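Local coordinates for muconate cycloisomerase (Azorhizobium caulinodans, PDB 3MY9), which belongs to the enolase superfamily, pairing an N-terminal capping domain with a TIM-barrel-like C-terminal domain that holds a magnesium ion, at residues Trp4-Arg10 / Ile79-Lys85; Pro137-Ala143 / Val164-Lys168. The contacts are given in a common frame with arbitrary orientation. Residue numbers count along the deposited sequence, not the author numbering.

Interaction 1: residues Trp4-Arg10 / Ile79-Lys85; sequences WDSVVER and ILGAPIK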
loop_
_atom_site.group_PDB
_atom_site.type_symbol
_atom_site.label_atom_id
_atom_site.label_comp_id
_atom_site.label_asym_id
_atom_site.label_seq_id
_atom_site.Cartn_x
_atom_site.Cartn_y
_atom_site.Cartn_z
ATOM N N TRP A 4 42.480 -33.375 -3.956
ATOM C CA TRP A 4 42.780 -32.747 -5.240
ATOM C C TRP A 4 42.763 -31.233 -5.135
ATOM O O TRP A 4 41.813 -30.674 -4.618
ATOM C CB TRP A 4 41.749 -33.152 -6.274
ATOM C CG TRP A 4 42.160 -32.779 -7.648
ATOM C CD1 TRP A 4 43.034 -33.455 -8.442
ATOM C CD2 TRP A 4 41.716 -31.649 -8.406
ATOM N NE1 TRP A 4 43.169 -32.815 -9.651
ATOM C CE2 TRP A 4 42.363 -31.707 -9.657
ATOM C CE3 TRP A 4 40.829 -30.599 -8.156
ATOM C CZ2 TRP A 4 42.157 -30.754 -10.648
ATOM C CZ3 TRP A 4 40.631 -29.650 -9.140
ATOM C CH2 TRP A 4 41.281 -29.734 -10.370
ATOM N N ASP A 5 43.824 -30.599 -5.624
ATOM C CA ASP A 5 43.910 -29.149 -5.755
ATOM C C ASP A 5 44.710 -28.904 -7.006
ATOM O O ASP A 5 45.720 -29.565 -7.218
ATOM C CB ASP A 5 44.626 -28.515 -4.549
ATOM C CG ASP A 5 44.258 -27.029 -4.347
ATOM O OD1 ASP A 5 44.562 -26.189 -5.232
ATOM O OD2 ASP A 5 43.672 -26.699 -3.286
ATOM N N SER A 6 44.259 -27.980 -7.844
ATOM C CA SER A 6 45.008 -27.628 -9.039
ATOM C C SER A 6 44.549 -26.309 -9.632
ATOM O O SER A 6 43.437 -25.834 -9.366
ATOM C CB SER A 6 44.908 -28.738 -10.097
ATOM O OG SER A 6 45.786 -28.487 -11.185
ATOM N N VAL A 7 45.421 -25.728 -10.446
ATOM C CA VAL A 7 45.176 -24.432 -11.047
ATOM C C VAL A 7 45.035 -24.534 -12.557
ATOM O O VAL A 7 45.534 -25.475 -13.170
ATOM C CB VAL A 7 46.313 -23.455 -10.709
ATOM C CG1 VAL A 7 46.256 -23.081 -9.230
ATOM C CG2 VAL A 7 47.665 -24.056 -11.087
ATOM N N VAL A 8 44.338 -23.568 -13.146
ATOM C CA VAL A 8 44.300 -23.424 -14.590
ATOM C C VAL A 8 45.699 -23.066 -15.099
ATOM O O VAL A 8 46.367 -22.186 -14.541
ATOM C CB VAL A 8 43.343 -22.319 -15.027
ATOM C CG1 VAL A 8 43.542 -21.999 -16.500
ATOM C CG2 VAL A 8 41.874 -22.713 -14.734
ATOM N N GLU A 9 46.122 -23.746 -16.165
ATOM C CA GLU A 9 47.449 -23.551 -16.756
ATOM C C GLU A 9 47.403 -22.873 -18.132
ATOM O O GLU A 9 48.287 -22.075 -18.447
ATOM C CB GLU A 9 48.190 -24.885 -16.849
ATOM C CG GLU A 9 49.702 -24.743 -17.020
ATOM C CD GLU A 9 50.400 -26.086 -17.053
ATOM O OE1 GLU A 9 49.725 -27.087 -17.385
ATOM O OE2 GLU A 9 51.609 -26.151 -16.746
ATOM N N ARG A 10 46.410 -23.197 -18.956
ATOM C CA ARG A 10 46.226 -22.505 -20.236
ATOM C C ARG A 10 44.821 -22.640 -20.777
ATOM O O ARG A 10 44.086 -23.554 -20.408
ATOM C CB ARG A 10 47.195 -23.032 -21.292
ATOM C CG ARG A 10 47.028 -24.504 -21.635
ATOM C CD ARG A 10 47.946 -24.898 -22.784
ATOM N NE ARG A 10 47.973 -26.345 -22.999
ATOM C CZ ARG A 10 48.657 -27.221 -22.256
ATOM N NH1 ARG A 10 49.383 -26.826 -21.215
ATOM N NH2 ARG A 10 48.607 -28.516 -22.557
ATOM N N ILE A 79 41.292 -16.038 -15.474
ATOM C CA ILE A 79 41.270 -17.516 -15.581
ATOM C C ILE A 79 42.637 -18.103 -15.235
ATOM O O ILE A 79 42.740 -19.056 -14.458
ATOM C CB ILE A 79 40.919 -18.067 -17.016
ATOM C CG1 ILE A 79 39.804 -17.285 -17.706
ATOM C CG2 ILE A 79 40.513 -19.530 -16.937
ATOM C CD1 ILE A 79 38.608 -17.053 -16.862
ATOM N N LEU A 80 43.680 -17.535 -15.838
ATOM C CA LEU A 80 45.024 -18.102 -15.750
ATOM C C LEU A 80 45.564 -18.048 -14.319
ATOM O O LEU A 80 45.589 -16.986 -13.708
ATOM C CB LEU A 80 45.979 -17.387 -16.716
ATOM C CG LEU A 80 45.898 -17.754 -18.204
ATOM C CD1 LEU A 80 46.928 -16.934 -18.996
ATOM C CD2 LEU A 80 46.128 -19.257 -18.418
ATOM N N GLY A 81 45.986 -19.199 -13.796
ATOM C CA GLY A 81 46.425 -19.308 -12.407
ATOM C C GLY A 81 45.319 -19.673 -11.409
ATOM O O GLY A 81 45.600 -20.271 -10.364
ATOM N N ALA A 82 44.068 -19.346 -11.740
ATOM C CA ALA A 82 42.935 -19.491 -10.814
ATOM C C ALA A 82 42.778 -20.915 -10.252
ATOM O O ALA A 82 42.931 -21.891 -10.985
ATOM C CB ALA A 82 41.661 -19.060 -11.494
ATOM N N PRO A 83 42.474 -21.039 -8.941
ATOM C CA PRO A 83 42.276 -22.395 -8.395
ATOM C C PRO A 83 40.928 -22.992 -8.795
ATOM O O PRO A 83 39.884 -22.407 -8.526
ATOM C CB PRO A 83 42.400 -22.204 -6.872
ATOM C CG PRO A 83 42.884 -20.750 -6.670
ATOM C CD PRO A 83 42.450 -20.003 -7.889
ATOM N N ILE A 84 40.966 -24.161 -9.431
ATOM C CA ILE A 84 39.790 -24.751 -10.069
ATOM C C ILE A 84 38.707 -25.170 -9.067
ATOM O O ILE A 84 37.555 -25.204 -9.428
ATOM C CB ILE A 84 40.186 -25.958 -10.969
ATOM C CG1 ILE A 84 41.066 -25.482 -12.126
ATOM C CG2 ILE A 84 38.954 -26.655 -11.550
ATOM C CD1 ILE A 84 41.862 -26.605 -12.768
ATOM N N LYS A 85 39.088 -25.499 -7.833
ATOM C CA LYS A 85 38.131 -25.742 -6.741
ATOM C C LYS A 85 37.399 -24.480 -6.298
ATOM O O LYS A 85 36.419 -24.593 -5.572
ATOM C CB LYS A 85 38.830 -26.267 -5.478
ATOM C CG LYS A 85 39.377 -27.670 -5.492
ATOM C CD LYS A 85 40.512 -27.828 -4.404
ATOM C CE LYS A 85 39.973 -28.339 -3.065
ATOM N NZ LYS A 85 40.966 -28.879 -2.132
#
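The edge of the N-terminal enolase-type domain is where this contact lies: W4-V7 and the first residues of strand 8-21 run alongside the loop between helices 64-79 and 87-97. In three backbone hydrogen bonds, I84 N donates to S6 O (3.0 Å, 171° at the hydrogen), V8 N to A82 O (3.1 Å, 165°) and G81 N to V8 O (3.1 Å, 148°). V7 and P83 form a single beta bridge, their CA atoms 4.4 Å apart. Helix 64-79 ends in a type II turn from I79 to A82, closed by A82 N to I79 O (3.0 Å). At G81 (phi/psi 91/-26°) any CB would clash with L80 O. In this alpha+beta capping domain the V8-A82 and G81-V8 bonds tie the loop to the sheet, while I79 touches V108 of helix 102-120 and V8 touches V42 of strand 35-44. Just beyond the strand ends V7 is backbone hydrogen-bonded to A45, and E9 and R10 form a classic beta bulge opposite T43. V8 packs between I79 and I84: its CG1 lies 3.9 Å from I79 CG2, and its CG2 3.9 Å from I84 CG1. At the N-terminal end, W4 presents its ring edge to I84 (CH2 to CB 4.0 Å); L116 and A119 of helix 102-120 also touch the indole, and NE1 is hydrogen-bonded to D46. K85 NZ makes a weak hydrogen bond to W4 O (3.2 Å), a long salt bridge to D5 OD2 (3.7 Å) and a weak, long ion pair with D126 of a second subunit.

Interaction 2: residues Pro137-Ala143 / Val164-Lys168; sequences PLSFSIA and VFKMK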
loop_
_atom_site.group_PDB
_atom_site.type_symbol
_atom_site.label_atom_id
_atom_site.label_comp_id
_atom_site.label_asym_id
_atom_site.label_seq_id
_atom_site.Cartn_x
_atom_site.Cartn_y
_atom_site.Cartn_z
ATOM N N PRO A 137 11.743 -33.529 -19.229
ATOM C CA PRO A 137 10.727 -33.395 -20.280
ATOM C C PRO A 137 11.132 -32.341 -21.326
ATOM O O PRO A 137 11.618 -31.266 -20.978
ATOM C CB PRO A 137 9.469 -32.973 -19.516
ATOM C CG PRO A 137 9.711 -33.425 -18.103
ATOM C CD PRO A 137 11.194 -33.285 -17.884
ATOM N N LEU A 138 10.995 -32.711 -22.589
ATOM C CA LEU A 138 11.369 -31.864 -23.717
ATOM C C LEU A 138 10.102 -31.451 -24.477
ATOM O O LEU A 138 9.362 -32.305 -24.998
ATOM C CB LEU A 138 12.317 -32.629 -24.641
ATOM C CG LEU A 138 12.746 -31.901 -25.911
ATOM C CD1 LEU A 138 13.712 -30.773 -25.582
ATOM C CD2 LEU A 138 13.361 -32.873 -26.907
ATOM N N SER A 139 9.851 -30.141 -24.519
ATOM C CA SER A 139 8.681 -29.578 -25.192
ATOM C C SER A 139 8.830 -29.676 -26.685
ATOM O O SER A 139 9.904 -29.422 -27.240
ATOM C CB SER A 139 8.475 -28.106 -24.818
ATOM O OG SER A 139 7.206 -27.646 -25.262
ATOM N N PHE A 140 7.750 -30.078 -27.336
ATOM C CA PHE A 140 7.688 -30.069 -28.777
ATOM C C PHE A 140 6.900 -28.857 -29.287
ATOM O O PHE A 140 5.744 -28.652 -28.917
ATOM C CB PHE A 140 7.064 -31.353 -29.268
ATOM C CG PHE A 140 7.080 -31.477 -30.737
ATOM C CD1 PHE A 140 6.018 -31.002 -31.501
ATOM C CD2 PHE A 140 8.158 -32.067 -31.377
ATOM C CE1 PHE A 140 6.037 -31.097 -32.886
ATOM C CE2 PHE A 140 8.172 -32.187 -32.767
ATOM C CZ PHE A 140 7.110 -31.699 -33.519
ATOM N N SER A 141 7.531 -28.053 -30.134
ATOM C CA SER A 141 6.925 -26.826 -30.600
ATOM C C SER A 141 5.871 -27.101 -31.678
ATOM O O SER A 141 6.126 -27.812 -32.631
ATOM C CB SER A 141 8.007 -25.902 -31.159
ATOM O OG SER A 141 7.445 -24.677 -31.619
ATOM N N ILE A 142 4.676 -26.554 -31.496
ATOM C CA ILE A 142 3.605 -26.627 -32.502
ATOM C C ILE A 142 3.511 -25.236 -33.129
ATOM O O ILE A 142 2.974 -24.306 -32.515
ATOM C CB ILE A 142 2.240 -27.031 -31.857
ATOM C CG1 ILE A 142 2.323 -28.458 -31.309
ATOM C CG2 ILE A 142 1.055 -26.863 -32.857
ATOM C CD1 ILE A 142 2.482 -29.560 -32.380
ATOM N N ALA A 143 4.074 -25.092 -34.323
ATOM C CA ALA A 143 4.202 -23.787 -34.963
ATOM C C ALA A 143 4.054 -23.827 -36.479
ATOM O O ALA A 143 4.388 -22.858 -37.148
ATOM C CB ALA A 143 5.556 -23.186 -34.605
ATOM N N VAL A 164 4.529 -33.119 -23.603
ATOM C CA VAL A 164 4.653 -31.676 -23.542
ATOM C C VAL A 164 4.672 -31.021 -24.915
ATOM O O VAL A 164 5.571 -31.286 -25.700
ATOM C CB VAL A 164 5.921 -31.252 -22.805
ATOM C CG1 VAL A 164 5.978 -29.692 -22.725
ATOM C CG2 VAL A 164 5.953 -31.854 -21.417
ATOM N N PHE A 165 3.704 -30.141 -25.163
ATOM C CA PHE A 165 3.596 -29.395 -26.396
ATOM C C PHE A 165 3.457 -27.905 -26.131
ATOM O O PHE A 165 2.741 -27.495 -25.212
ATOM C CB PHE A 165 2.394 -29.893 -27.171
ATOM C CG PHE A 165 2.550 -31.302 -27.636
ATOM C CD1 PHE A 165 3.090 -31.571 -28.888
ATOM C CD2 PHE A 165 2.245 -32.358 -26.787
ATOM C CE1 PHE A 165 3.301 -32.886 -29.307
ATOM C CE2 PHE A 165 2.444 -33.689 -27.196
ATOM C CZ PHE A 165 2.979 -33.943 -28.456
ATOM N N LYS A 166 4.161 -27.089 -26.908
ATOM C CA LYS A 166 3.977 -25.646 -26.805
ATOM C C LYS A 166 3.474 -25.026 -28.108
ATOM O O LYS A 166 4.155 -25.085 -29.108
ATOM C CB LYS A 166 5.265 -24.966 -26.390
ATOM C CG LYS A 166 5.013 -23.528 -25.949
ATOM C CD LYS A 166 6.308 -22.721 -26.072
ATOM C CE LYS A 166 6.952 -22.477 -24.780
ATOM N NZ LYS A 166 8.236 -21.758 -25.125
ATOM N N MET A 167 2.287 -24.414 -28.087
ATOM C CA MET A 167 1.691 -23.850 -29.300
ATOM C C MET A 167 2.106 -22.382 -29.350
ATOM O O MET A 167 1.910 -21.647 -28.391
ATOM C CB MET A 167 0.143 -23.994 -29.295
ATOM C CG MET A 167 -0.596 -23.732 -30.670
ATOM S SD MET A 167 -2.405 -23.511 -30.439
ATOM C CE MET A 167 -2.809 -22.733 -32.001
ATOM N N LYS A 168 2.689 -21.977 -30.474
ATOM C CA LYS A 168 2.882 -20.587 -30.771
ATOM C C LYS A 168 1.517 -19.953 -31.085
ATOM O O LYS A 168 0.749 -20.443 -31.913
ATOM C CB LYS A 168 3.830 -20.462 -31.948
ATOM C CG LYS A 168 4.440 -19.115 -32.162
ATOM C CD LYS A 168 5.545 -19.239 -33.247
ATOM C CE LYS A 168 5.721 -17.975 -34.078
ATOM N NZ LYS A 168 5.984 -18.267 -35.548
HETATM O O HOH W 1 7.294 -33.554 -25.663
#
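Two neighbouring parallel strands meet here, the first pair of the TIM-barrel-like domain of the enolase superfamily. They belong to the beta-alpha-beta unit of strand 135-142, helix 147-157 and strand 164-168. The axes of 140-142 and 164-168 approach to 4.6 Å at 31°, and F140, S141 and I142 pair with F165, K166 and M167 at CA-CA distances of 4.7 to 5.0 Å. Hydrogen bonds alternate as parallel pairing requires: F140 N to V164 O (3.0 Å), K166 N to F140 O (3.0 Å), I142 N to K166 O (2.9 Å) and K168 N to I142 O (3.1 Å), with angles at hydrogen of 161 to 177°. Four CA-H...O contacts accompany them; in the tightest, F165 CA is 3.4 Å from F140 O.

The side chains of F140, I142, F165 and M167 share the helix-facing side of the sheet. F165 CD1 lies 4.0 Å from both F140 CD1 and I142 CG1, and I142 CG2 is 4.2 Å from M167 CG. M154 of helix 147-157 touches I142 and F165, and helix 174-188 meets I142 and M167. S141 and K166 point to the other face. There the K166 side chain comes within about 5 Å of a magnesium ion, and its NZ forms salt bridges with E326, D197 and E223, the last a ligand of a magnesium. S139 OG lies 3.5 Å from K166 CB. Before the paired residues, one water donates to both L138 O (2.5 Å) and V164 O (2.8 Å).

Both segments of interaction 1 come earlier in the chain than those of interaction 2, one contact in each domain. Their centres are 41 Å apart, on opposite sides of the chain's centre, and their nearest atoms about 29 Å. No sheet is shared: residues 4-10 enter and begin the antiparallel sheet of the N-terminal domain, whereas 137-143 and 164-168 lie side by side in the mixed sheet of the barrel. Helix 102-120, whose side chains touch interaction 1, precedes strand 135-142 in the chain. Interaction 1 joins parts of the capping domain at the contact with a second subunit, whereas interaction 2 forms barrel wall beside a magnesium ion.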